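Local coordinates for vitamin B12-binding protein (Vibrio cholerae O395, PDB 5YSC) that binds vitamin B12 in the periplasm and probably delivers it to the membrane subunits of the BtuCD importer, at residues L43-E48 with E58-A63; E21-L26 with A37-K42; Q66-E71 with G87-E92; P78-A83 with G100-D105. All blocks are in the same frame, centred on the assembly; numbering follows the deposited sequence.

All four contacts lie in the lobe built on the parallel sheet 43-45, 23-25, 80-83, 103-105, and all but contact 3 reach that sheet directly. Contacts 1 and 2 meet along the neighbouring strands 43-45 and 23-25, with V44 N 2.8 Å from I23 O and A45 O 3.0 Å from S25 N. Contact 4 continues from the other side of strand 23-25, where I24 O lies 2.8 Å from I82 N. Contact 3 joins contact 1 through V62 O and N69 N, 2.8 Å apart. Cyanocobalamin is approached by contact 1 through E48 and by contact 3 through G87, whereas contact 2 lies away from the pocket and from the residues predicted to matter for BtuC binding.

Contact 1. Residues L43-E48 with E58-A63; sequences LVAVSE and ELERVA. With SO4 (sulfate ion), chain C.
V46 O accepts the N-H of V62 at 2.8 Å, nearly in line with its C=O (172° at the oxygen), and also receives a CA-H...O contact from R61 CA at 3.2 Å. V46 N in turn donates to E60 O, and E48 N to A63 O at 2.8 Å, so three backbone bonds join the segments. Only V46 and R61 form a beta bridge, next to edge strand 43-45 of the parallel sheet; the returning loop runs against this chain beside the cobalamin pocket. Beside these bonds, L59 CD1 touches both L43 CB and V46 CG1, while A45 CB packs on V62 CG1 at 3.8 Å. A water accepting from E60 N donates to V44 O and spans the strand end of the contact. At the other end the R61 chain bends at chi2 (86°), and S47 O sits over the centre of one guanidinium face, 3.7 Å above its plane. R61 NE and NH2 hold two oxygens of a sulfate, probably from the crystallisation liquor, the NE to O4 distance being 2.6 Å; NH1 bonds to L59 O. The E48 carboxylate reaches N64 and, through a weak hydrogen bond, cyanocobalamin.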
loop_
_atom_site.group_PDB
_atom_site.type_symbol
_atom_site.label_atom_id
_atom_site.label_comp_id
_atom_site.label_asym_id
_atom_site.label_seq_id
_atom_site.Cartn_x
_atom_site.Cartn_y
_atom_site.Cartn_z
ATOM N N LEU A 43 9.782 -18.421 -3.543
ATOM C CA LEU A 43 9.776 -17.422 -4.595
ATOM C C LEU A 43 10.917 -17.632 -5.563
ATOM O O LEU A 43 12.082 -17.812 -5.173
ATOM C CB LEU A 43 9.870 -16.011 -4.021
ATOM C CG LEU A 43 8.650 -15.566 -3.257
ATOM C CD1 LEU A 43 8.969 -14.314 -2.418
ATOM C CD2 LEU A 43 7.511 -15.270 -4.200
ATOM N N VAL A 44 10.589 -17.564 -6.847
ATOM C CA VAL A 44 11.590 -17.643 -7.901
ATOM C C VAL A 44 11.630 -16.377 -8.747
ATOM O O VAL A 44 12.522 -16.250 -9.593
ATOM C CB VAL A 44 11.389 -18.890 -8.799
ATOM C CG1 VAL A 44 11.476 -20.170 -7.992
ATOM C CG2 VAL A 44 10.052 -18.837 -9.524
ATOM N N ALA A 45 10.695 -15.442 -8.549
ATOM C CA ALA A 45 10.788 -14.119 -9.153
ATOM C C ALA A 45 9.791 -13.197 -8.468
ATOM O O ALA A 45 8.788 -13.653 -7.893
ATOM C CB ALA A 45 10.519 -14.135 -10.667
ATOM N N VAL A 46 10.081 -11.903 -8.548
ATOM C CA VAL A 46 9.287 -10.865 -7.905
ATOM C C VAL A 46 9.242 -9.659 -8.843
ATOM O O VAL A 46 9.685 -9.728 -9.994
ATOM C CB VAL A 46 9.854 -10.492 -6.519
ATOM C CG1 VAL A 46 9.792 -11.694 -5.567
ATOM C CG2 VAL A 46 11.245 -9.902 -6.651
ATOM N N SER A 47 8.690 -8.553 -8.364
ATOM C CA SER A 47 8.584 -7.309 -9.101
ATOM C C SER A 47 9.746 -6.377 -8.788
ATOM O O SER A 47 10.447 -6.538 -7.794
ATOM C CB SER A 47 7.280 -6.614 -8.754
ATOM O OG SER A 47 7.370 -5.985 -7.494
ATOM N N GLU A 48 9.943 -5.397 -9.668
ATOM C CA GLU A 48 10.737 -4.232 -9.316
ATOM C C GLU A 48 10.136 -3.617 -8.059
ATOM O O GLU A 48 8.924 -3.672 -7.838
ATOM C CB GLU A 48 10.762 -3.207 -10.467
ATOM C CG GLU A 48 11.652 -3.624 -11.647
ATOM C CD GLU A 48 11.658 -2.632 -12.828
ATOM O OE1 GLU A 48 11.604 -1.401 -12.641
ATOM O OE2 GLU A 48 11.700 -3.117 -13.980
ATOM N N GLU A 58 17.503 -10.139 -4.022
ATOM C CA GLU A 58 18.304 -11.176 -4.674
ATOM C C GLU A 58 17.573 -11.927 -5.795
ATOM O O GLU A 58 18.177 -12.617 -6.528
ATOM C CB GLU A 58 18.769 -12.232 -3.618
ATOM C CG GLU A 58 19.819 -13.207 -4.079
ATOM C CD GLU A 58 20.494 -13.995 -2.997
ATOM O OE1 GLU A 58 19.935 -14.117 -1.958
ATOM O OE2 GLU A 58 21.625 -14.464 -3.226
ATOM N N LEU A 59 16.287 -11.775 -5.892
ATOM C CA LEU A 59 15.525 -12.536 -6.837
ATOM C C LEU A 59 15.303 -11.869 -8.153
ATOM O O LEU A 59 15.283 -10.717 -8.232
ATOM C CB LEU A 59 14.211 -12.887 -6.243
ATOM C CG LEU A 59 14.184 -13.597 -4.902
ATOM C CD1 LEU A 59 12.823 -13.698 -4.238
ATOM C CD2 LEU A 59 14.776 -14.952 -5.080
ATOM N N GLU A 60 15.121 -12.634 -9.223
ATOM C CA GLU A 60 14.982 -11.921 -10.479
ATOM C C GLU A 60 13.618 -11.234 -10.569
ATOM O O GLU A 60 12.657 -11.597 -9.884
ATOM C CB GLU A 60 15.248 -12.824 -11.689
ATOM C CG GLU A 60 14.417 -14.033 -11.866
ATOM C CD GLU A 60 14.828 -14.793 -13.129
ATOM O OE1 GLU A 60 15.481 -14.204 -14.026
ATOM O OE2 GLU A 60 14.520 -15.990 -13.216
ATOM N N ARG A 61 13.575 -10.178 -11.377
ATOM C CA ARG A 61 12.403 -9.330 -11.552
ATOM C C ARG A 61 11.660 -9.700 -12.831
ATOM O O ARG A 61 12.282 -9.926 -13.873
ATOM C CB ARG A 61 12.824 -7.874 -11.608
ATOM C CG ARG A 61 12.973 -7.251 -10.254
ATOM C CD ARG A 61 14.311 -7.434 -9.583
ATOM N NE ARG A 61 14.241 -6.650 -8.344
ATOM C CZ ARG A 61 14.133 -7.142 -7.114
ATOM N NH1 ARG A 61 14.214 -8.447 -6.869
ATOM N NH2 ARG A 61 13.996 -6.296 -6.113
ATOM N N VAL A 62 10.333 -9.763 -12.751
ATOM C CA VAL A 62 9.542 -10.061 -13.945
ATOM C C VAL A 62 8.397 -9.078 -14.106
ATOM O O VAL A 62 7.476 -9.318 -14.888
ATOM C CB VAL A 62 9.009 -11.500 -13.923
ATOM C CG1 VAL A 62 10.172 -12.497 -14.097
ATOM C CG2 VAL A 62 8.220 -11.788 -12.657
ATOM N N ALA A 63 8.414 -7.973 -13.378
ATOM C CA ALA A 63 7.286 -7.055 -13.488
ATOM C C ALA A 63 7.677 -5.674 -12.987
ATOM O O ALA A 63 8.492 -5.529 -12.074
ATOM C CB ALA A 63 6.064 -7.553 -12.720
HETATM S S SO4 C . 14.441 -3.254 -8.447
HETATM O O1 SO4 C . 13.984 -3.720 -7.125
HETATM O O2 SO4 C . 15.856 -2.885 -8.383
HETATM O O3 SO4 C . 13.654 -2.077 -8.814
HETATM O O4 SO4 C . 14.312 -4.303 -9.458
HETATM O O HOH W 1 15.038 -15.357 -8.729
HETATM O O HOH W 2 14.389 -18.000 -10.559
#

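Contact 2. Residues E21-L26 with A37-K42; sequences ERIISL and AGLGDK
I23 and K42 meet through backbone and side chain at once. I23 N donates to K42 O at 2.8 Å with an N-H...O angle of 160°. Beside this bond the isoleucine side chain reaches over the turn: CD1 lies 3.7 Å from K42 CB and equally 3.7 Å from L39 CB, touching both residues with a single methyl. I23 and L39 cross at about a right angle, and CD1 also comes near the leucine branch atoms, with L39 CD1 and CD2 each 4.1 Å away. CG1 of I23 is anti to the carbonyl carbon (chi1 -56°), and the chain then runs extended to CD1. At the exposed side, E21 and K42 lie side by side, pointing the same way. K42 NZ reaches the syn side of E21 OE2 at 3.1 Å, 26° out of the carboxylate plane, forming a salt bridge; CE follows at 3.4 Å from the same oxygen.

Behind this first shell, K42 N donates to L39 O at 2.9 Å, a bond across the 3-10 turn that brings together the two residues touched by I23 CD1. Further back, G38, with positive phi, is the C-prime residue of a Schellman motif closing helix 28-36. On the other segment, D79 holds the backbone N atoms of E21 and R22 through its carboxylate. The contact is thus the closing turn of a beta-alpha-beta crossover, in which strand 23-25, helix 28-36 and strand 43-45 form the start of the parallel sheet.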
loop_
_atom_site.group_PDB
_atom_site.type_symbol
_atom_site.label_atom_id
_atom_site.label_comp_id
_atom_site.label_asym_id
_atom_site.label_seq_id
_atom_site.Cartn_x
_atom_site.Cartn_y
_atom_site.Cartn_z
ATOM N N GLU A 21 5.939 -24.810 -5.136
ATOM C CA GLU A 21 7.344 -24.892 -5.170
ATOM C C GLU A 21 8.056 -23.832 -5.952
ATOM O O GLU A 21 9.174 -23.671 -5.733
ATOM C CB GLU A 21 7.775 -26.200 -5.798
ATOM C CG GLU A 21 7.625 -27.421 -4.933
ATOM C CD GLU A 21 8.272 -27.348 -3.547
ATOM O OE1 GLU A 21 7.646 -27.825 -2.603
ATOM O OE2 GLU A 21 9.383 -26.905 -3.447
ATOM N N ARG A 22 7.370 -23.142 -6.851
ATOM C CA ARG A 22 7.965 -22.129 -7.725
ATOM C C ARG A 22 6.977 -20.960 -7.775
ATOM O O ARG A 22 6.026 -20.974 -8.557
ATOM C CB ARG A 22 8.238 -22.682 -9.119
ATOM C CG ARG A 22 9.228 -23.834 -9.154
ATOM C CD ARG A 22 9.626 -24.137 -10.565
ATOM N NE ARG A 22 10.290 -22.982 -11.153
ATOM C CZ ARG A 22 11.588 -22.734 -11.044
ATOM N NH1 ARG A 22 12.376 -23.568 -10.385
ATOM N NH2 ARG A 22 12.100 -21.647 -11.597
ATOM N N ILE A 23 7.172 -19.960 -6.920
ATOM C CA ILE A 23 6.171 -18.907 -6.742
ATOM C C ILE A 23 6.692 -17.618 -7.365
ATOM O O ILE A 23 7.870 -17.294 -7.243
ATOM C CB ILE A 23 5.826 -18.723 -5.249
ATOM C CG1 ILE A 23 5.353 -20.045 -4.652
ATOM C CG2 ILE A 23 4.690 -17.721 -5.056
ATOM C CD1 ILE A 23 5.046 -19.990 -3.157
ATOM N N ILE A 24 5.816 -16.876 -8.040
ATOM C CA ILE A 24 6.182 -15.577 -8.605
ATOM C C ILE A 24 5.268 -14.529 -8.004
ATOM O O ILE A 24 4.060 -14.743 -7.915
ATOM C CB ILE A 24 6.077 -15.589 -10.134
ATOM C CG1 ILE A 24 7.204 -16.460 -10.707
ATOM C CG2 ILE A 24 6.146 -14.170 -10.725
ATOM C CD1 ILE A 24 7.196 -16.538 -12.235
ATOM N N SER A 25 5.849 -13.402 -7.586
ATOM C CA SER A 25 5.112 -12.250 -7.072
ATOM C C SER A 25 5.188 -11.114 -8.076
ATOM O O SER A 25 6.279 -10.760 -8.552
ATOM C CB SER A 25 5.688 -11.772 -5.741
ATOM O OG SER A 25 5.185 -10.495 -5.444
ATOM N N LEU A 26 4.040 -10.518 -8.350
ATOM C CA LEU A 26 3.959 -9.425 -9.312
ATOM C C LEU A 26 3.832 -8.045 -8.660
ATOM O O LEU A 26 3.477 -7.089 -9.350
ATOM C CB LEU A 26 2.800 -9.667 -10.271
ATOM C CG LEU A 26 2.842 -10.988 -11.050
ATOM C CD1 LEU A 26 1.616 -11.073 -11.954
ATOM C CD2 LEU A 26 4.112 -11.142 -11.886
ATOM N N ALA A 37 3.557 -15.129 4.808
ATOM C CA ALA A 37 2.729 -16.313 4.678
ATOM C C ALA A 37 3.538 -17.579 4.657
ATOM O O ALA A 37 2.955 -18.641 4.423
ATOM C CB ALA A 37 1.876 -16.235 3.400
ATOM N N GLY A 38 4.852 -17.506 4.871
ATOM C CA GLY A 38 5.676 -18.701 4.813
ATOM C C GLY A 38 5.901 -19.263 3.424
ATOM O O GLY A 38 5.986 -20.493 3.257
ATOM N N LEU A 39 5.973 -18.390 2.416
ATOM C CA LEU A 39 6.246 -18.756 1.031
ATOM C C LEU A 39 7.569 -18.217 0.518
ATOM O O LEU A 39 7.922 -18.471 -0.643
ATOM C CB LEU A 39 5.124 -18.237 0.113
ATOM C CG LEU A 39 3.683 -18.571 0.527
ATOM C CD1 LEU A 39 2.651 -18.030 -0.458
ATOM C CD2 LEU A 39 3.544 -20.080 0.611
ATOM N N GLY A 40 8.290 -17.418 1.309
ATOM C CA GLY A 40 9.413 -16.673 0.760
ATOM C C GLY A 40 10.481 -17.554 0.152
ATOM O O GLY A 40 11.084 -17.197 -0.872
ATOM N N ASP A 41 10.724 -18.707 0.761
ATOM C CA ASP A 41 11.754 -19.617 0.277
ATOM C C ASP A 41 11.415 -20.217 -1.080
ATOM O O ASP A 41 12.291 -20.726 -1.776
ATOM C CB ASP A 41 11.986 -20.739 1.287
ATOM C CG ASP A 41 12.548 -20.234 2.591
ATOM O OD1 ASP A 41 12.973 -19.065 2.643
ATOM O OD2 ASP A 41 12.564 -21.006 3.566
ATOM N N LYS A 42 10.141 -20.159 -1.447
ATOM C CA LYS A 42 9.680 -20.734 -2.719
ATOM C C LYS A 42 9.531 -19.704 -3.827
ATOM O O LYS A 42 9.197 -20.073 -4.960
ATOM C CB LYS A 42 8.350 -21.465 -2.532
ATOM C CG LYS A 42 8.370 -22.540 -1.494
ATOM C CD LYS A 42 9.440 -23.527 -1.765
ATOM C CE LYS A 42 9.271 -24.693 -0.836
ATOM N NZ LYS A 42 10.489 -25.498 -0.896
#

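Contact 3. Residues Q66-E71 with G87-E92; sequences QTINIE and GNPPRE
I68 and P89 supply the apolar part of the contact. I68 CG1 lies 3.8 Å from P89 CD, and its CD1 continues past the ring to N88 CB at 4.0 Å; the isoleucine and asparagine side chains cross at about a right angle. A second patch forms on E92, whose CB meets I68 CB at 4.0 Å while its CG is 3.8 Å from I70 CD1. The aliphatic part of the glutamate is therefore used as packing surface, and chi2 (105°) swings CD off the extended course of the chain.

Polar linkage is carried by water, since no direct hydrogen bond joins the segments. One water donates to Q66 O at 2.6 Å and to E92 OE1 at 2.7 Å, tying the carboxylate to the 66-71 backbone. P89 CG also rests against Q66 O at 3.7 Å. I68 N, buried here, has no partner in the model, and OE1 comes no nearer to it than 3.6 Å.

Each segment leads into a helix: N69 occupies the N-cap of helix 70-76, its OD1 accepting from K72 N, and P89 occupies that of helix 90-98. The contact pairs two helix starts; G87 touches cyanocobalamin, and E71, in the other segment, is predicted to matter for BtuC binding.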
loop_
_atom_site.group_PDB
_atom_site.type_symbol
_atom_site.label_atom_id
_atom_site.label_comp_id
_atom_site.label_asym_id
_atom_site.label_seq_id
_atom_site.Cartn_x
_atom_site.Cartn_y
_atom_site.Cartn_z
ATOM N N GLN A 66 4.630 -0.827 -15.680
ATOM C CA GLN A 66 4.079 -0.755 -17.024
ATOM C C GLN A 66 3.957 -2.117 -17.701
ATOM O O GLN A 66 3.112 -2.306 -18.560
ATOM C CB GLN A 66 4.908 0.200 -17.890
ATOM C CG GLN A 66 6.401 -0.021 -17.790
ATOM C CD GLN A 66 7.203 1.216 -18.141
ATOM O OE1 GLN A 66 6.644 2.247 -18.508
ATOM N NE2 GLN A 66 8.525 1.116 -18.035
ATOM N N THR A 67 4.788 -3.067 -17.293
ATOM C CA THR A 67 4.914 -4.328 -18.008
ATOM C C THR A 67 5.116 -5.517 -17.092
ATOM O O THR A 67 5.966 -5.473 -16.195
ATOM C CB THR A 67 6.118 -4.274 -18.947
ATOM O OG1 THR A 67 6.276 -2.928 -19.423
ATOM C CG2 THR A 67 5.934 -5.238 -20.105
ATOM N N ILE A 68 4.428 -6.615 -17.404
ATOM C CA ILE A 68 4.743 -7.931 -16.869
ATOM C C ILE A 68 5.530 -8.693 -17.925
ATOM O O ILE A 68 5.087 -8.800 -19.076
ATOM C CB ILE A 68 3.473 -8.708 -16.499
ATOM C CG1 ILE A 68 2.693 -8.010 -15.364
ATOM C CG2 ILE A 68 3.834 -10.136 -16.127
ATOM C CD1 ILE A 68 1.453 -8.757 -14.930
ATOM N N ASN A 69 6.672 -9.264 -17.528
ATOM C CA ASN A 69 7.548 -9.965 -18.455
ATOM C C ASN A 69 7.069 -11.402 -18.602
ATOM O O ASN A 69 7.545 -12.335 -17.955
ATOM C CB ASN A 69 8.991 -9.911 -17.973
ATOM C CG ASN A 69 9.978 -10.374 -19.027
ATOM O OD1 ASN A 69 9.670 -11.234 -19.868
ATOM N ND2 ASN A 69 11.177 -9.801 -18.989
ATOM N N ILE A 70 6.115 -11.591 -19.518
ATOM C CA ILE A 70 5.505 -12.909 -19.663
ATOM C C ILE A 70 6.504 -13.913 -20.215
ATOM O O ILE A 70 6.436 -15.089 -19.878
ATOM C CB ILE A 70 4.242 -12.864 -20.538
ATOM C CG1 ILE A 70 3.162 -12.093 -19.780
ATOM C CG2 ILE A 70 3.736 -14.302 -20.888
ATOM C CD1 ILE A 70 1.898 -11.930 -20.515
ATOM N N GLU A 71 7.398 -13.477 -21.085
ATOM C CA GLU A 71 8.417 -14.369 -21.621
ATOM C C GLU A 71 9.211 -15.006 -20.491
ATOM O O GLU A 71 9.376 -16.227 -20.442
ATOM C CB GLU A 71 9.335 -13.594 -22.550
ATOM C CG GLU A 71 10.358 -14.458 -23.276
ATOM C CD GLU A 71 11.070 -13.723 -24.390
ATOM O OE1 GLU A 71 10.899 -12.492 -24.532
ATOM O OE2 GLU A 71 11.807 -14.392 -25.136
ATOM N N GLY A 87 -2.985 -3.083 -9.695
ATOM C CA GLY A 87 -1.823 -2.404 -10.222
ATOM C C GLY A 87 -1.152 -3.044 -11.432
ATOM O O GLY A 87 -0.311 -2.415 -12.081
ATOM N N ASN A 88 -1.447 -4.247 -11.696
ATOM C CA ASN A 88 -0.828 -4.938 -12.827
ATOM C C ASN A 88 -1.622 -4.669 -14.108
ATOM O O ASN A 88 -2.842 -4.494 -14.057
ATOM C CB ASN A 88 -0.812 -6.445 -12.643
ATOM C CG ASN A 88 0.114 -6.935 -11.533
ATOM O OD1 ASN A 88 -0.193 -7.939 -10.912
ATOM N ND2 ASN A 88 1.278 -6.315 -11.371
ATOM N N PRO A 89 -0.980 -4.711 -15.274
ATOM C CA PRO A 89 -1.719 -4.492 -16.547
ATOM C C PRO A 89 -2.764 -5.568 -16.783
ATOM O O PRO A 89 -2.427 -6.757 -16.836
ATOM C CB PRO A 89 -0.608 -4.577 -17.598
ATOM C CG PRO A 89 0.668 -4.455 -16.854
ATOM C CD PRO A 89 0.442 -4.992 -15.522
ATOM N N PRO A 90 -4.046 -5.190 -16.973
ATOM C CA PRO A 90 -5.112 -6.196 -17.135
ATOM C C PRO A 90 -4.878 -7.199 -18.248
ATOM O O PRO A 90 -5.209 -8.370 -18.099
ATOM C CB PRO A 90 -6.346 -5.335 -17.433
ATOM C CG PRO A 90 -6.067 -4.047 -16.825
ATOM C CD PRO A 90 -4.592 -3.823 -16.873
ATOM N N ARG A 91 -4.362 -6.747 -19.391
ATOM C CA ARG A 91 -4.165 -7.655 -20.512
ATOM C C ARG A 91 -3.177 -8.750 -20.158
ATOM O O ARG A 91 -3.379 -9.918 -20.497
ATOM C CB ARG A 91 -3.672 -6.876 -21.738
ATOM C CG ARG A 91 -3.334 -7.763 -22.923
ATOM C CD ARG A 91 -2.941 -6.960 -24.136
ATOM N NE ARG A 91 -2.471 -7.809 -25.221
ATOM C CZ ARG A 91 -3.248 -8.413 -26.117
ATOM N NH1 ARG A 91 -2.696 -9.157 -27.071
ATOM N NH2 ARG A 91 -4.567 -8.298 -26.060
ATOM N N GLU A 92 -2.078 -8.390 -19.484
ATOM C CA GLU A 92 -1.064 -9.394 -19.206
ATOM C C GLU A 92 -1.544 -10.403 -18.167
ATOM O O GLU A 92 -1.206 -11.595 -18.262
ATOM C CB GLU A 92 0.237 -8.703 -18.791
ATOM C CG GLU A 92 1.086 -8.265 -19.959
ATOM C CD GLU A 92 1.034 -6.785 -20.196
ATOM O OE1 GLU A 92 2.112 -6.112 -20.141
ATOM O OE2 GLU A 92 -0.090 -6.285 -20.427
HETATM O O HOH W 3 2.148 -3.487 -20.618
#

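Contact 4. Residues P78-A83 with G100-D105; sequences PDLIIA and GFTIYD
Strands 80-83 and 103-105 are the two parallel strands of a beta-alpha-beta unit whose crossover is helix 90-98, and their N-to-C directions differ by 20°. Ahead of the ladder, P78 CD meets F101 CE1 obliquely at 3.6 Å. I81 N donates to T102 O at 2.9 Å, I81 O accepts from Y104 N, and A83 N donates to Y104 O at 2.8 Å. I81 and Y104 each use both N and O across the ladder, the staggered pattern of parallel strands; A83 adds its N alone. I81 lies opposite I103, I82 opposite Y104 and A83 opposite D105. CA-H...O contacts run between the bonds, as from I103 CA to I81 O.

On the face carrying I81, A83 and I103, A83 CB packs on I103 CG2 at 3.7 Å. I81 CD1 approaches the F101 ring obliquely, nearest CG and CB, in an off-centre CH-pi contact, 4.3 Å from the centroid and 29° off the ring normal. On the face with I82 and Y104, I82 CG2 comes to the edge of the tyrosine ring, 4.3 Å from CD2. At the entry to the ladder two waters replace direct bonds. One accepts from T102 N at 2.8 Å and donates to P78 O; the other donates to D79 O and also bonds T102 OG1.

F101, I103 and A83 are covered by helix 90-98, whereas I82 and Y104 lie against helix 112-122. Strand 80-83 continues the sheet inward through I24 of strand 23-25, and 103-105 is an outermost strand.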
loop_
_atom_site.group_PDB
_atom_site.type_symbol
_atom_site.label_atom_id
_atom_site.label_comp_id
_atom_site.label_asym_id
_atom_site.label_seq_id
_atom_site.Cartn_x
_atom_site.Cartn_y
_atom_site.Cartn_z
ATOM N N PRO A 78 6.149 -21.245 -13.105
ATOM C CA PRO A 78 5.630 -21.158 -11.743
ATOM C C PRO A 78 4.438 -22.068 -11.559
ATOM O O PRO A 78 3.661 -22.294 -12.486
ATOM C CB PRO A 78 5.237 -19.676 -11.610
ATOM C CG PRO A 78 4.772 -19.318 -12.986
ATOM C CD PRO A 78 5.754 -20.065 -13.903
ATOM N N ASP A 79 4.285 -22.608 -10.353
ATOM C CA ASP A 79 3.045 -23.285 -10.019
ATOM C C ASP A 79 2.111 -22.400 -9.214
ATOM O O ASP A 79 0.986 -22.809 -8.930
ATOM C CB ASP A 79 3.324 -24.607 -9.285
ATOM C CG ASP A 79 4.166 -24.440 -8.034
ATOM O OD1 ASP A 79 4.492 -23.292 -7.674
ATOM O OD2 ASP A 79 4.503 -25.466 -7.401
ATOM N N LEU A 80 2.548 -21.180 -8.876
ATOM C CA LEU A 80 1.680 -20.182 -8.260
ATOM C C LEU A 80 2.182 -18.784 -8.615
ATOM O O LEU A 80 3.364 -18.499 -8.429
ATOM C CB LEU A 80 1.653 -20.344 -6.736
ATOM C CG LEU A 80 0.885 -19.247 -5.996
ATOM C CD1 LEU A 80 -0.588 -19.325 -6.373
ATOM C CD2 LEU A 80 1.079 -19.362 -4.481
ATOM N N ILE A 81 1.280 -17.904 -9.070
ATOM C CA ILE A 81 1.579 -16.508 -9.346
ATOM C C ILE A 81 0.701 -15.683 -8.412
ATOM O O ILE A 81 -0.504 -15.917 -8.309
ATOM C CB ILE A 81 1.328 -16.134 -10.825
ATOM C CG1 ILE A 81 2.199 -16.967 -11.765
ATOM C CG2 ILE A 81 1.523 -14.637 -11.040
ATOM C CD1 ILE A 81 2.021 -16.659 -13.239
ATOM N N ILE A 82 1.310 -14.752 -7.690
ATOM C CA ILE A 82 0.602 -13.857 -6.792
ATOM C C ILE A 82 0.416 -12.528 -7.494
ATOM O O ILE A 82 1.371 -11.773 -7.665
ATOM C CB ILE A 82 1.347 -13.650 -5.465
ATOM C CG1 ILE A 82 1.711 -14.988 -4.845
ATOM C CG2 ILE A 82 0.461 -12.850 -4.545
ATOM C CD1 ILE A 82 2.628 -14.813 -3.643
ATOM N N ALA A 83 -0.807 -12.270 -7.948
ATOM C CA ALA A 83 -1.080 -11.099 -8.767
ATOM C C ALA A 83 -1.652 -9.951 -7.959
ATOM O O ALA A 83 -2.235 -10.125 -6.902
ATOM C CB ALA A 83 -2.054 -11.433 -9.887
ATOM N N GLY A 100 -3.207 -20.718 -18.327
ATOM C CA GLY A 100 -3.471 -21.780 -17.394
ATOM C C GLY A 100 -2.654 -21.763 -16.123
ATOM O O GLY A 100 -2.569 -22.792 -15.449
ATOM N N PHE A 101 -2.060 -20.634 -15.762
ATOM C CA PHE A 101 -1.331 -20.561 -14.502
ATOM C C PHE A 101 -2.273 -20.458 -13.305
ATOM O O PHE A 101 -3.356 -19.862 -13.362
ATOM C CB PHE A 101 -0.379 -19.373 -14.502
ATOM C CG PHE A 101 0.781 -19.544 -15.408
ATOM C CD1 PHE A 101 1.767 -20.445 -15.099
ATOM C CD2 PHE A 101 0.889 -18.801 -16.569
ATOM C CE1 PHE A 101 2.841 -20.612 -15.912
ATOM C CE2 PHE A 101 1.979 -18.958 -17.407
ATOM C CZ PHE A 101 2.958 -19.876 -17.071
ATOM N N THR A 102 -1.845 -21.057 -12.197
ATOM C CA THR A 102 -2.579 -20.910 -10.960
ATOM C C THR A 102 -2.229 -19.537 -10.402
ATOM O O THR A 102 -1.051 -19.242 -10.168
ATOM C CB THR A 102 -2.234 -22.021 -9.979
ATOM O OG1 THR A 102 -2.595 -23.283 -10.558
ATOM C CG2 THR A 102 -3.008 -21.842 -8.702
ATOM N N ILE A 103 -3.243 -18.697 -10.238
ATOM C CA ILE A 103 -3.045 -17.314 -9.845
ATOM C C ILE A 103 -3.887 -16.995 -8.630
ATOM O O ILE A 103 -5.110 -17.192 -8.629
ATOM C CB ILE A 103 -3.397 -16.339 -10.981
ATOM C CG1 ILE A 103 -2.528 -16.613 -12.197
ATOM C CG2 ILE A 103 -3.204 -14.886 -10.511
ATOM C CD1 ILE A 103 -3.107 -16.111 -13.483
ATOM N N TYR A 104 -3.246 -16.425 -7.616
ATOM C CA TYR A 104 -3.937 -15.837 -6.501
ATOM C C TYR A 104 -4.062 -14.342 -6.751
ATOM O O TYR A 104 -3.064 -13.658 -6.950
ATOM C CB TYR A 104 -3.187 -16.145 -5.198
ATOM C CG TYR A 104 -3.875 -15.502 -4.031
ATOM C CD1 TYR A 104 -5.003 -16.082 -3.461
ATOM C CD2 TYR A 104 -3.425 -14.286 -3.524
ATOM C CE1 TYR A 104 -5.652 -15.491 -2.426
ATOM C CE2 TYR A 104 -4.068 -13.691 -2.472
ATOM C CZ TYR A 104 -5.182 -14.299 -1.914
ATOM O OH TYR A 104 -5.881 -13.705 -0.906
ATOM N N ASP A 105 -5.293 -13.839 -6.767
ATOM C CA ASP A 105 -5.524 -12.407 -6.921
ATOM C C ASP A 105 -5.494 -11.719 -5.558
ATOM O O ASP A 105 -6.393 -11.938 -4.736
ATOM C CB ASP A 105 -6.872 -12.151 -7.578
ATOM C CG ASP A 105 -6.894 -12.524 -9.014
ATOM O OD1 ASP A 105 -6.006 -12.055 -9.763
ATOM O OD2 ASP A 105 -7.829 -13.303 -9.358
HETATM O O HOH W 4 0.516 -22.507 -12.219
HETATM O O HOH W 5 -0.162 -24.673 -10.390
#